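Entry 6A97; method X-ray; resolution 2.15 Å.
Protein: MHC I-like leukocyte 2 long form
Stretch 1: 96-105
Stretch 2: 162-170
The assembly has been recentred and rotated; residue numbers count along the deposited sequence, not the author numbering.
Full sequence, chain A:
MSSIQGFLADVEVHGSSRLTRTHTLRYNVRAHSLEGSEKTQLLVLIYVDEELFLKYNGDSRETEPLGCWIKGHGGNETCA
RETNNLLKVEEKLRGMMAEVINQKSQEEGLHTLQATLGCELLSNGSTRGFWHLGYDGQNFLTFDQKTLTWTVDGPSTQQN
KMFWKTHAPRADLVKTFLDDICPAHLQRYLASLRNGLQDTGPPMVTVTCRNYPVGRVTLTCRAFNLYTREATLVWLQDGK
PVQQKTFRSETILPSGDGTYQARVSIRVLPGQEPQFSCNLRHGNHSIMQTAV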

# COMPACT_ATOMS: atom_id res chain seq x y z
N MET A 96 17.18 -2.81 -37.13
CA MET A 96 18.22 -2.81 -36.10
C MET A 96 18.46 -4.21 -35.52
O MET A 96 19.59 -4.56 -35.19
CB MET A 96 17.86 -1.84 -34.98
CG MET A 96 18.23 -0.41 -35.29
SD MET A 96 17.94 0.71 -33.91
CE MET A 96 16.19 1.01 -34.08
N MET A 97 17.39 -4.99 -35.42
CA MET A 97 17.47 -6.31 -34.78
C MET A 97 17.57 -7.44 -35.79
O MET A 97 17.46 -8.62 -35.42
CB MET A 97 16.26 -6.52 -33.87
CG MET A 97 16.39 -5.79 -32.53
SD MET A 97 15.07 -6.15 -31.37
CE MET A 97 13.72 -5.23 -32.11
N ALA A 98 17.79 -7.09 -37.05
CA ALA A 98 17.80 -8.06 -38.15
C ALA A 98 18.84 -9.16 -37.95
O ALA A 98 18.56 -10.34 -38.19
CB ALA A 98 18.03 -7.35 -39.48
N GLU A 99 20.04 -8.79 -37.53
CA GLU A 99 21.12 -9.76 -37.42
C GLU A 99 20.91 -10.69 -36.23
O GLU A 99 21.19 -11.89 -36.32
CB GLU A 99 22.47 -9.06 -37.33
CG GLU A 99 23.55 -9.71 -38.18
CD GLU A 99 23.40 -9.41 -39.67
OE1 GLU A 99 22.41 -8.77 -40.07
OE2 GLU A 99 24.28 -9.84 -40.45
N VAL A 100 20.40 -10.16 -35.12
CA VAL A 100 20.06 -11.01 -33.98
C VAL A 100 18.97 -12.00 -34.39
O VAL A 100 19.06 -13.19 -34.08
CB VAL A 100 19.59 -10.18 -32.77
CG1 VAL A 100 18.95 -11.09 -31.72
CG2 VAL A 100 20.77 -9.42 -32.16
N ILE A 101 17.96 -11.51 -35.09
CA ILE A 101 16.88 -12.36 -35.58
C ILE A 101 17.40 -13.46 -36.51
O ILE A 101 17.01 -14.62 -36.39
CB ILE A 101 15.80 -11.54 -36.30
CG1 ILE A 101 15.00 -10.71 -35.29
CG2 ILE A 101 14.87 -12.44 -37.09
CD1 ILE A 101 13.99 -9.77 -35.92
N ASN A 102 18.27 -13.09 -37.45
CA ASN A 102 18.84 -14.06 -38.38
C ASN A 102 19.62 -15.17 -37.66
O ASN A 102 19.48 -16.35 -37.98
CB ASN A 102 19.75 -13.37 -39.39
CG ASN A 102 18.96 -12.66 -40.48
OD1 ASN A 102 17.92 -13.15 -40.92
ND2 ASN A 102 19.45 -11.51 -40.92
N GLN A 103 20.42 -14.79 -36.67
CA GLN A 103 21.26 -15.75 -35.95
C GLN A 103 20.43 -16.67 -35.06
O GLN A 103 20.71 -17.86 -34.99
CB GLN A 103 22.32 -15.01 -35.11
CG GLN A 103 23.33 -14.22 -35.93
CD GLN A 103 24.10 -15.09 -36.92
OE1 GLN A 103 24.53 -16.20 -36.60
NE2 GLN A 103 24.28 -14.58 -38.14
N LYS A 104 19.41 -16.12 -34.40
CA LYS A 104 18.54 -16.93 -33.56
C LYS A 104 17.61 -17.81 -34.39
O LYS A 104 17.17 -18.87 -33.93
CB LYS A 104 17.72 -16.05 -32.61
CG LYS A 104 18.53 -15.48 -31.45
CD LYS A 104 19.25 -16.59 -30.68
CE LYS A 104 19.86 -16.06 -29.39
NZ LYS A 104 20.76 -17.06 -28.74
N SER A 105 17.31 -17.38 -35.61
CA SER A 105 16.44 -18.15 -36.49
C SER A 105 17.09 -19.47 -36.91
O SER A 105 16.41 -20.37 -37.41
CB SER A 105 16.08 -17.34 -37.73
OG SER A 105 15.25 -16.24 -37.38
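Stretch 2, residues 162-170: MFWKTHAPR

No direct hydrogen bond joins the two stretches; their polar link is made by two waters at the place where the backbones come closest. Water 1 accepts from V100 N (2.8 Å) and lies within hydrogen-bonding distance of M96 O (3.1 Å) and H167 O (2.8 Å), so it sits between V100, in the first turn of one helix, and H167, at the end of the other, beside M96 O. Water 2 accepts from R170 N (2.9 Å) and donates to M96 O (3.1 Å). Stretch 2 enters as a helix, 162-167, whose axis passes 10.0 Å from that of helix 98-104, with the N-to-C directions 134° apart, nearer antiparallel than parallel. Its last turn is loosely bonded: A168 N to W164 O (3.0 Å) is weak. H167 ND1 donates to F163 O at 2.7 Å, nearly straight, which holds the imidazole back along its own helix. A168 then leaves helical phi/psi (-75/159), and P169 and R170 continue extended. Past the helix end, P169 CA lies 4.8 Å from M96 CA, the closest of the CA pairings. P169 points toward stretch 1: its CG lies 3.3 Å from M96 O and 3.9 Å from M97 CG, its CB 4.0 Å from M96 CB, and its CA makes a CA-H...O contact of 3.3 Å with M96 O. V100, chi1 t, sets CG2 3.6 Å from H167 O and 4.4 Å from W164 CZ3. E99 CB lies 3.4 Å from H167 O, while E99 CG meets the imidazole edge, 3.8 Å from H167 CD2. Farther along, the W164 indole reaches across to Q103 and K104, with CH2 4.0 Å from Q103 CB and CZ2 3.6 Å from K104 NZ. Q103 OE1 approaches the edge of the F163 ring, 3.5 Å from F163 CZ. Between them the stretches bury 508 Å², both sides summed.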

# COMPACT_ATOMS: atom_id res chain seq x y z
N MET A 162 31.84 -11.53 -27.56
CA MET A 162 32.33 -10.80 -28.72
C MET A 162 31.39 -10.97 -29.91
O MET A 162 31.08 -10.01 -30.60
CB MET A 162 33.74 -11.26 -29.10
CG MET A 162 34.81 -10.87 -28.07
SD MET A 162 36.45 -11.55 -28.45
CE MET A 162 36.44 -11.51 -30.24
N PHE A 163 30.94 -12.20 -30.13
CA PHE A 163 29.98 -12.51 -31.18
C PHE A 163 28.74 -11.62 -31.11
O PHE A 163 28.35 -11.02 -32.11
CB PHE A 163 29.57 -13.98 -31.10
CG PHE A 163 28.64 -14.42 -32.21
CD1 PHE A 163 27.27 -14.28 -32.08
CD2 PHE A 163 29.15 -14.97 -33.38
CE1 PHE A 163 26.42 -14.68 -33.10
CE2 PHE A 163 28.30 -15.38 -34.40
CZ PHE A 163 26.94 -15.23 -34.26
N TRP A 164 28.13 -11.54 -29.94
CA TRP A 164 26.88 -10.78 -29.79
C TRP A 164 27.13 -9.28 -29.73
O TRP A 164 26.27 -8.49 -30.10
CB TRP A 164 26.10 -11.24 -28.55
CG TRP A 164 25.52 -12.62 -28.70
CD1 TRP A 164 25.84 -13.72 -27.96
CD2 TRP A 164 24.56 -13.04 -29.67
NE1 TRP A 164 25.13 -14.81 -28.41
CE2 TRP A 164 24.34 -14.42 -29.46
CE3 TRP A 164 23.85 -12.40 -30.69
CZ2 TRP A 164 23.44 -15.16 -30.22
CZ3 TRP A 164 22.97 -13.13 -31.45
CH2 TRP A 164 22.76 -14.50 -31.21
N LYS A 165 28.32 -8.88 -29.28
CA LYS A 165 28.67 -7.46 -29.27
C LYS A 165 28.73 -6.89 -30.69
O LYS A 165 28.58 -5.68 -30.88
CB LYS A 165 30.00 -7.23 -28.55
CG LYS A 165 29.90 -7.21 -27.03
CD LYS A 165 31.25 -6.90 -26.40
CE LYS A 165 31.22 -7.00 -24.88
NZ LYS A 165 30.46 -5.90 -24.23
N THR A 166 28.95 -7.75 -31.68
CA THR A 166 29.08 -7.30 -33.06
C THR A 166 27.81 -7.50 -33.89
O THR A 166 27.61 -6.83 -34.90
CB THR A 166 30.24 -8.01 -33.79
OG1 THR A 166 29.88 -9.37 -34.08
CG2 THR A 166 31.51 -7.98 -32.95
N HIS A 167 26.95 -8.43 -33.47
CA HIS A 167 25.74 -8.74 -34.23
C HIS A 167 24.50 -8.08 -33.64
O HIS A 167 23.42 -8.13 -34.24
CB HIS A 167 25.54 -10.25 -34.32
CG HIS A 167 26.55 -10.95 -35.18
ND1 HIS A 167 27.75 -11.40 -34.69
CD2 HIS A 167 26.54 -11.26 -36.49
CE1 HIS A 167 28.44 -11.97 -35.66
NE2 HIS A 167 27.72 -11.89 -36.77
N ALA A 168 24.65 -7.48 -32.47
CA ALA A 168 23.56 -6.74 -31.84
C ALA A 168 23.37 -5.40 -32.56
O ALA A 168 24.30 -4.94 -33.23
CB ALA A 168 23.84 -6.55 -30.35
N PRO A 169 22.19 -4.77 -32.42
CA PRO A 169 21.90 -3.49 -33.08
C PRO A 169 23.03 -2.47 -32.98
O PRO A 169 23.54 -2.23 -31.88
CB PRO A 169 20.66 -2.99 -32.33
CG PRO A 169 19.94 -4.24 -31.95
CD PRO A 169 21.02 -5.28 -31.68
N ARG A 170 23.43 -1.89 -34.11
CA ARG A 170 24.55 -0.96 -34.16
C ARG A 170 24.39 0.17 -33.16
O ARG A 170 23.32 0.78 -33.06
CB ARG A 170 24.72 -0.40 -35.58
CG ARG A 170 25.24 -1.42 -36.59
CD ARG A 170 26.05 -0.76 -37.70
NE ARG A 170 25.22 -0.01 -38.64
CZ ARG A 170 25.17 1.32 -38.68
NH1 ARG A 170 25.90 2.04 -37.84
NH2 ARG A 170 24.39 1.93 -39.57
O HOH W 1 20.75 -7.39 -34.59
O HOH W 2 21.78 -2.67 -36.42